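Local structure of importin subunit beta-1 (Saccharomyces cerevisiae, 5OWU) at residues A753-Y758 with F780-Q785; A784-A787 with Q791-S794; T798-V803 with K845-W850. The protein carries proteins into the nucleus, associating with importin alpha, which in turn binds the classical nuclear localization signal of the cargo. All coordinates share one frame; numbering follows the deposited sequence.

Interaction 1: residues A753-Y758 with F780-Q785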
loop_
_atom_site.group_PDB
_atom_site.type_symbol
_atom_site.label_atom_id
_atom_site.label_comp_id
_atom_site.label_asym_id
_atom_site.label_seq_id
_atom_site.Cartn_x
_atom_site.Cartn_y
_atom_site.Cartn_z
ATOM N N ALA A 753 14.968 -8.594 5.931
ATOM C CA ALA A 753 16.400 -8.304 5.904
ATOM C C ALA A 753 17.146 -9.080 6.981
ATOM O O ALA A 753 18.280 -9.526 6.761
ATOM C CB ALA A 753 16.646 -6.806 6.079
ATOM N N VAL A 754 16.540 -9.237 8.160
ATOM C CA VAL A 754 17.177 -10.047 9.193
ATOM C C VAL A 754 17.339 -11.477 8.695
ATOM O O VAL A 754 18.390 -12.105 8.884
ATOM C CB VAL A 754 16.378 -9.971 10.510
ATOM C CG1 VAL A 754 16.892 -10.990 11.536
ATOM C CG2 VAL A 754 16.468 -8.558 11.092
ATOM N N LEU A 755 16.316 -12.003 8.012
ATOM C CA LEU A 755 16.433 -13.340 7.434
ATOM C C LEU A 755 17.603 -13.419 6.458
ATOM O O LEU A 755 18.378 -14.386 6.489
ATOM C CB LEU A 755 15.126 -13.731 6.744
ATOM C CG LEU A 755 15.088 -15.109 6.071
ATOM C CD1 LEU A 755 15.495 -16.220 7.028
ATOM C CD2 LEU A 755 13.684 -15.358 5.512
ATOM N N ASP A 756 17.751 -12.413 5.584
ATOM C CA ASP A 756 18.922 -12.364 4.704
ATOM C C ASP A 756 20.213 -12.446 5.516
ATOM O O ASP A 756 21.129 -13.220 5.195
ATOM C CB ASP A 756 18.930 -11.070 3.879
ATOM C CG ASP A 756 17.893 -11.055 2.772
ATOM O OD1 ASP A 756 17.415 -12.134 2.378
ATOM O OD2 ASP A 756 17.581 -9.950 2.282
ATOM N N ALA A 757 20.310 -11.620 6.557
ATOM C CA ALA A 757 21.527 -11.572 7.362
ATOM C C ALA A 757 21.862 -12.945 7.925
ATOM O O ALA A 757 23.007 -13.407 7.827
ATOM C CB ALA A 757 21.371 -10.550 8.486
ATOM N N TYR A 758 20.867 -13.619 8.516
ATOM C CA TYR A 758 21.126 -14.909 9.149
ATOM C C TYR A 758 21.487 -15.969 8.117
ATOM O O TYR A 758 22.324 -16.842 8.385
ATOM C CB TYR A 758 19.911 -15.360 9.970
ATOM C CG TYR A 758 19.662 -14.570 11.245
ATOM C CD1 TYR A 758 20.686 -13.866 11.873
ATOM C CD2 TYR A 758 18.397 -14.531 11.822
ATOM C CE1 TYR A 758 20.457 -13.150 13.028
ATOM C CE2 TYR A 758 18.159 -13.816 12.980
ATOM C CZ TYR A 758 19.192 -13.126 13.577
ATOM O OH TYR A 758 18.965 -12.411 14.728
ATOM N N PHE A 780 16.523 -18.924 16.230
ATOM C CA PHE A 780 15.280 -19.679 16.312
ATOM C C PHE A 780 14.117 -18.799 16.749
ATOM O O PHE A 780 12.991 -19.003 16.284
ATOM C CB PHE A 780 15.453 -20.875 17.246
ATOM C CG PHE A 780 15.752 -22.147 16.521
ATOM C CD1 PHE A 780 14.723 -22.963 16.095
ATOM C CD2 PHE A 780 17.059 -22.514 16.235
ATOM C CE1 PHE A 780 14.988 -24.133 15.415
ATOM C CE2 PHE A 780 17.330 -23.681 15.558
ATOM C CZ PHE A 780 16.289 -24.491 15.142
ATOM N N GLN A 781 14.363 -17.808 17.612
ATOM C CA GLN A 781 13.317 -16.841 17.933
ATOM C C GLN A 781 12.856 -16.117 16.675
ATOM O O GLN A 781 11.648 -15.961 16.432
ATOM C CB GLN A 781 13.818 -15.836 18.971
ATOM C CG GLN A 781 14.125 -16.431 20.339
ATOM C CD GLN A 781 14.833 -15.443 21.258
ATOM O OE1 GLN A 781 14.772 -14.228 21.050
ATOM N NE2 GLN A 781 15.520 -15.965 22.271
ATOM N N PHE A 782 13.810 -15.671 15.850
ATOM C CA PHE A 782 13.409 -15.048 14.591
ATOM C C PHE A 782 12.572 -16.007 13.748
ATOM O O PHE A 782 11.523 -15.633 13.207
ATOM C CB PHE A 782 14.625 -14.582 13.799
ATOM C CG PHE A 782 14.268 -14.071 12.442
ATOM C CD1 PHE A 782 13.764 -12.789 12.284
ATOM C CD2 PHE A 782 14.389 -14.885 11.330
ATOM C CE1 PHE A 782 13.410 -12.324 11.036
ATOM C CE2 PHE A 782 14.040 -14.423 10.079
ATOM C CZ PHE A 782 13.548 -13.140 9.933
ATOM N N ILE A 783 13.035 -17.251 13.607
ATOM C CA ILE A 783 12.324 -18.208 12.766
ATOM C C ILE A 783 10.901 -18.394 13.274
ATOM O O ILE A 783 9.948 -18.467 12.488
ATOM C CB ILE A 783 13.098 -19.539 12.698
ATOM C CG1 ILE A 783 14.477 -19.306 12.058
ATOM C CG2 ILE A 783 12.307 -20.572 11.903
ATOM C CD1 ILE A 783 15.358 -20.545 11.942
ATOM N N ALA A 784 10.729 -18.446 14.596
ATOM C CA ALA A 784 9.389 -18.509 15.165
ATOM C C ALA A 784 8.556 -17.318 14.714
ATOM O O ALA A 784 7.378 -17.469 14.362
ATOM C CB ALA A 784 9.466 -18.569 16.693
ATOM N N GLN A 785 9.154 -16.122 14.704
ATOM C CA GLN A 785 8.432 -14.977 14.156
ATOM C C GLN A 785 7.988 -15.247 12.725
ATOM O O GLN A 785 6.872 -14.880 12.335
ATOM C CB GLN A 785 9.287 -13.714 14.211
ATOM C CG GLN A 785 9.692 -13.300 15.605
ATOM C CD GLN A 785 10.338 -11.939 15.618
ATOM O OE1 GLN A 785 9.796 -10.981 15.070
ATOM N NE2 GLN A 785 11.508 -11.848 16.231
#
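Val-754, Leu-755 and Tyr-758 of helix 741-764 close round the ring of Phe-782, which reaches across from helix 776-788. The two segments run in roughly opposite directions, at 140° between their N-to-C directions. Their axes stay 11.0 Å apart at the closest, a wide spacing bridged mainly by the one phenyl group. Val-754 comes first along the segment: its CG1 methyl lies over a face of the Phe-782 ring, toward the rim, in a CH-pi contact 4.0 Å from the ring centroid. That branch stands anti to the backbone N (chi1 171°), the setting that lays it on the ring. Leu-755 follows and meets the far end of the phenyl group with its backbone and the root of its side chain. Phe-782 CZ comes to 3.6 Å from Leu-755 N, and CE2 is equally near Leu-755 CB, while Leu-755 CD1 touches CE2 from further out. The ring end is thereby pressed against the helix backbone itself. One turn on, Tyr-758 closes the other end of the ring. The two aromatic planes stand at 82°, in an offset edge-to-face pair with centroids 5.7 Å apart and the tyrosine edge turned to the phenylalanine face. Tyr-758 CE2 also packs 3.7 Å from Phe-782 CB, which lies in the plane of the tyrosine ring. The contact is buried and apolar; the tyrosine hydroxyl has its hydrogen bond with Gln-732 OE1. Here HEAT 17 meets HEAT 18 within the stacked helical repeats. Helix 718-732 borders the aromatic pair, touching Tyr-758 through Met-725 and Cys-728 and Phe-782 through Gln-732, whereas Val-754 also rests on Leu-703 of helix 698-713 and Leu-755 packs on helix 796-812.

Interaction 2: residues A784-A787 with Q791-S794; sequences AQVA and QLYS
Val-786 and Leu-792 send their side chains across one another at about a right angle. Leu-792 CD1 lies against the backbone of the preceding helix, 3.8 Å from Val-786 CA and equally close to Gln-785 O, while Val-786 CG1 packs 4.2 Å from Leu-792 CB. Tyr-793 meets the same helix differently. Its CG sits between the backbone N and the carbonyl carbon (chi1 70°), which brings the ring alongside the last carbonyls of 784-787. Val-786 O lies at the ring edge, in its plane, and is 3.4 Å from Tyr-793 CB; Ala-787 O approaches obliquely, at 3.4 Å from CD2. These are van der Waals contacts of carbonyl oxygens. From outside the segments Arg-833 meets two of these groups, the Tyr-793 ring by a cation-pi contact and Ala-787 O by a weak hydrogen bond. Val-786 and Tyr-793 also both touch Tyr-830 of helix 825-836. The chain thus folds back on itself through a short helix, 790-793, forming the compact link between helices 776-788 and 796-812 in the helical hairpin of HEAT 18.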
loop_
_atom_site.group_PDB
_atom_site.type_symbol
_atom_site.label_atom_id
_atom_site.label_comp_id
_atom_site.label_asym_id
_atom_site.label_seq_id
_atom_site.Cartn_x
_atom_site.Cartn_y
_atom_site.Cartn_z
ATOM N N ALA A 784 10.729 -18.446 14.596
ATOM C CA ALA A 784 9.389 -18.509 15.165
ATOM C C ALA A 784 8.556 -17.318 14.714
ATOM O O ALA A 784 7.378 -17.469 14.362
ATOM C CB ALA A 784 9.466 -18.569 16.693
ATOM N N GLN A 785 9.154 -16.122 14.704
ATOM C CA GLN A 785 8.432 -14.977 14.156
ATOM C C GLN A 785 7.988 -15.247 12.725
ATOM O O GLN A 785 6.872 -14.880 12.335
ATOM C CB GLN A 785 9.287 -13.714 14.211
ATOM C CG GLN A 785 9.692 -13.300 15.605
ATOM C CD GLN A 785 10.338 -11.939 15.618
ATOM O OE1 GLN A 785 9.796 -10.981 15.070
ATOM N NE2 GLN A 785 11.508 -11.848 16.231
ATOM N N VAL A 786 8.842 -15.890 11.923
ATOM C CA VAL A 786 8.455 -16.212 10.550
ATOM C C VAL A 786 7.246 -17.137 10.551
ATOM O O VAL A 786 6.280 -16.932 9.807
ATOM C CB VAL A 786 9.636 -16.835 9.781
ATOM C CG1 VAL A 786 9.172 -17.418 8.429
ATOM C CG2 VAL A 786 10.724 -15.805 9.553
ATOM N N ALA A 787 7.285 -18.173 11.388
ATOM C CA ALA A 787 6.218 -19.164 11.407
ATOM C C ALA A 787 4.904 -18.595 11.925
ATOM O O ALA A 787 3.849 -19.178 11.654
ATOM C CB ALA A 787 6.634 -20.366 12.258
ATOM N N GLN A 791 2.382 -12.779 6.652
ATOM C CA GLN A 791 3.113 -11.911 5.740
ATOM C C GLN A 791 4.531 -12.416 5.507
ATOM O O GLN A 791 5.150 -12.055 4.499
ATOM C CB GLN A 791 3.132 -10.485 6.287
ATOM C CG GLN A 791 1.746 -9.891 6.498
ATOM C CD GLN A 791 1.801 -8.445 6.949
ATOM O OE1 GLN A 791 1.547 -7.529 6.165
ATOM N NE2 GLN A 791 2.140 -8.233 8.220
ATOM N N LEU A 792 5.047 -13.253 6.408
ATOM C CA LEU A 792 6.346 -13.892 6.239
ATOM C C LEU A 792 6.218 -15.304 5.673
ATOM O O LEU A 792 6.721 -15.583 4.579
ATOM C CB LEU A 792 7.097 -13.912 7.582
ATOM C CG LEU A 792 7.594 -12.547 8.072
ATOM C CD1 LEU A 792 8.051 -12.603 9.532
ATOM C CD2 LEU A 792 8.730 -12.044 7.185
ATOM N N TYR A 793 5.541 -16.210 6.383
ATOM C CA TYR A 793 5.611 -17.608 5.968
ATOM C C TYR A 793 4.841 -17.874 4.681
ATOM O O TYR A 793 5.187 -18.813 3.957
ATOM C CB TYR A 793 5.138 -18.544 7.089
ATOM C CG TYR A 793 3.659 -18.533 7.431
ATOM C CD1 TYR A 793 2.730 -19.198 6.633
ATOM C CD2 TYR A 793 3.199 -17.900 8.582
ATOM C CE1 TYR A 793 1.379 -19.202 6.957
ATOM C CE2 TYR A 793 1.856 -17.903 8.915
ATOM C CZ TYR A 793 0.951 -18.554 8.100
ATOM O OH TYR A 793 -0.384 -18.556 8.430
ATOM N N SER A 794 3.830 -17.062 4.360
ATOM C CA SER A 794 3.093 -17.260 3.114
ATOM C C SER A 794 3.943 -16.953 1.885
ATOM O O SER A 794 3.586 -17.379 0.781
ATOM C CB SER A 794 1.830 -16.394 3.101
ATOM O OG SER A 794 2.144 -15.013 3.040
#

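Interaction 3: residues T798-V803 with K845-W850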
loop_
_atom_site.group_PDB
_atom_site.type_symbol
_atom_site.label_atom_id
_atom_site.label_comp_id
_atom_site.label_asym_id
_atom_site.label_seq_id
_atom_site.Cartn_x
_atom_site.Cartn_y
_atom_site.Cartn_z
ATOM N N THR A 798 10.601 -16.638 1.547
ATOM C CA THR A 798 10.827 -16.468 2.980
ATOM C C THR A 798 10.790 -17.812 3.698
ATOM O O THR A 798 11.686 -18.134 4.488
ATOM C CB THR A 798 9.783 -15.515 3.562
ATOM O OG1 THR A 798 9.855 -14.254 2.880
ATOM C CG2 THR A 798 10.004 -15.297 5.066
ATOM N N SER A 799 9.761 -18.617 3.429
ATOM C CA SER A 799 9.670 -19.918 4.082
ATOM C C SER A 799 10.797 -20.840 3.641
ATOM O O SER A 799 11.321 -21.617 4.450
ATOM C CB SER A 799 8.309 -20.560 3.802
ATOM O OG SER A 799 7.384 -20.201 4.811
ATOM N N ARG A 800 11.182 -20.779 2.365
ATOM C CA ARG A 800 12.298 -21.599 1.908
ATOM C C ARG A 800 13.571 -21.245 2.662
ATOM O O ARG A 800 14.306 -22.134 3.114
ATOM C CB ARG A 800 12.515 -21.433 0.402
ATOM C CG ARG A 800 13.648 -22.310 -0.128
ATOM C CD ARG A 800 13.670 -22.393 -1.646
ATOM N NE ARG A 800 13.871 -21.091 -2.283
ATOM C CZ ARG A 800 12.982 -20.460 -3.047
ATOM N NH1 ARG A 800 11.795 -20.995 -3.302
ATOM N NH2 ARG A 800 13.286 -19.278 -3.569
ATOM N N ALA A 801 13.840 -19.950 2.827
ATOM C CA ALA A 801 15.049 -19.557 3.543
ATOM C C ALA A 801 14.978 -19.949 5.019
ATOM O O ALA A 801 15.961 -20.442 5.580
ATOM C CB ALA A 801 15.281 -18.057 3.388
ATOM N N ALA A 802 13.824 -19.753 5.664
ATOM C CA ALA A 802 13.723 -20.028 7.098
ATOM C C ALA A 802 13.839 -21.521 7.399
ATOM O O ALA A 802 14.591 -21.939 8.297
ATOM C CB ALA A 802 12.405 -19.474 7.638
ATOM N N VAL A 803 13.083 -22.347 6.676
ATOM C CA VAL A 803 13.185 -23.784 6.901
ATOM C C VAL A 803 14.583 -24.268 6.504
ATOM O O VAL A 803 15.153 -25.176 7.140
ATOM C CB VAL A 803 12.042 -24.501 6.147
ATOM C CG1 VAL A 803 12.329 -24.609 4.662
ATOM C CG2 VAL A 803 11.772 -25.862 6.745
ATOM N N LYS A 845 9.725 -27.132 -0.948
ATOM C CA LYS A 845 9.357 -28.405 -0.337
ATOM C C LYS A 845 10.570 -29.313 -0.190
ATOM O O LYS A 845 10.679 -30.057 0.792
ATOM C CB LYS A 845 8.255 -29.075 -1.160
ATOM C CG LYS A 845 6.983 -28.235 -1.242
ATOM C CD LYS A 845 5.981 -28.787 -2.248
ATOM C CE LYS A 845 4.785 -29.405 -1.548
ATOM N NZ LYS A 845 3.739 -29.846 -2.508
ATOM N N ASP A 846 11.499 -29.258 -1.146
ATOM C CA ASP A 846 12.754 -29.989 -1.008
ATOM C C ASP A 846 13.526 -29.506 0.214
ATOM O O ASP A 846 14.018 -30.312 1.019
ATOM C CB ASP A 846 13.603 -29.823 -2.273
ATOM C CG ASP A 846 12.907 -30.336 -3.526
ATOM O OD1 ASP A 846 12.048 -31.239 -3.414
ATOM O OD2 ASP A 846 13.227 -29.836 -4.626
ATOM N N THR A 847 13.646 -28.186 0.366
ATOM C CA THR A 847 14.320 -27.637 1.537
ATOM C C THR A 847 13.630 -28.085 2.819
ATOM O O THR A 847 14.295 -28.433 3.800
ATOM C CB THR A 847 14.364 -26.111 1.453
ATOM O OG1 THR A 847 14.931 -25.708 0.197
ATOM C CG2 THR A 847 15.208 -25.531 2.586
ATOM N N ALA A 848 12.292 -28.095 2.826
ATOM C CA ALA A 848 11.562 -28.551 4.007
ATOM C C ALA A 848 11.850 -30.017 4.299
ATOM O O ALA A 848 11.914 -30.424 5.464
ATOM C CB ALA A 848 10.061 -28.329 3.822
ATOM N N ARG A 849 12.019 -30.830 3.255
ATOM C CA ARG A 849 12.402 -32.224 3.458
ATOM C C ARG A 849 13.767 -32.313 4.127
ATOM O O ARG A 849 13.937 -33.033 5.119
ATOM C CB ARG A 849 12.397 -32.966 2.118
ATOM C CG ARG A 849 12.998 -34.374 2.138
ATOM C CD ARG A 849 12.172 -35.352 2.961
ATOM N NE ARG A 849 12.393 -36.732 2.530
ATOM C CZ ARG A 849 11.732 -37.787 2.999
ATOM N NH1 ARG A 849 10.796 -37.636 3.928
ATOM N NH2 ARG A 849 12.006 -39.000 2.535
ATOM N N TRP A 850 14.756 -31.585 3.596
ATOM C CA TRP A 850 16.070 -31.533 4.234
ATOM C C TRP A 850 15.947 -31.147 5.707
ATOM O O TRP A 850 16.528 -31.795 6.592
ATOM C CB TRP A 850 16.960 -30.554 3.461
ATOM C CG TRP A 850 18.155 -30.006 4.203
ATOM C CD1 TRP A 850 18.326 -28.720 4.638
ATOM C CD2 TRP A 850 19.345 -30.714 4.573
ATOM N NE1 TRP A 850 19.544 -28.588 5.264
ATOM C CE2 TRP A 850 20.190 -29.796 5.237
ATOM C CE3 TRP A 850 19.781 -32.034 4.412
ATOM C CZ2 TRP A 850 21.440 -30.157 5.742
ATOM C CZ3 TRP A 850 21.023 -32.390 4.914
ATOM C CH2 TRP A 850 21.836 -31.455 5.571
#
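Segments 798-803 and 845-850 run side by side in nearly the same direction, 19° apart with axes 8.8 Å from each other at the closest, and the backbones come nearest where Val-803 CA and Ala-848 CA are 5.8 Å apart. This is the stacking of consecutive HEAT repeats: helix 796-812 of HEAT 18 lies along helix 842-860 of HEAT 19, and the small residues Thr-847 and Ala-848 are consistent with this close approach. Thr-847 buries the most surface in the contact. Its CG2 methyl leans against the first helix and touches both Arg-800 O, at 3.6 Å, and Val-803 CG1, at 3.7 Å. Val-803 in turn spreads its two methyls over the facing helix: CG1 bears on Thr-847, while CG2 lies 3.8 Å from Ala-848 CA and extends to Ala-848 CB. With chi1 at 77°, CG1 falls between its own backbone N and carbonyl carbon and CG2 stands anti to N, which turns both branches to the facing helix. Arg-800 lays the aliphatic start of its chain across the threonine at about a right angle, CG over the hydroxyl side. The chain then bends at chi3 (61°), and NH1 makes a salt bridge with Asp-796 OD2 and a hydrogen bond with Thr-844 OG1, the latter tying the guanidinium group to helix 842-860. Further along, Trp-850 NE1 hydrogen-bonds to Asp-808 OD1, a second polar tie between the two helices beside the side-chain packing. The threonine hydroxyl is already engaged within its own helix: Thr-847 OG1 hydrogen-bonds to Ala-843 O one turn earlier, while Arg-800 CG packs against it at 3.6 Å.

The three contacts follow the chain from HEAT 17 into HEAT 19, and helix 796-812 connects them. Interactions 1 and 2 share Ala-784 and Gln-785 on helix 776-788, their centres about 9 Å apart. Interaction 3, centred about 13 Å from interaction 1, touches it where Leu-755 CD2 packs 3.6 Å from Thr-798 O. From interaction 2, about 12 Å away between centres, Val-786 CG1 reaches Ala-802 CB at 3.9 Å, and a probable hydrogen bond of 2.7 Å joins Tyr-793 O to Ser-799 OG. Together they form a run of packing, buried at interaction 1 and partly buried at the other two, between and within successive repeats of the C-terminal part of the solenoid.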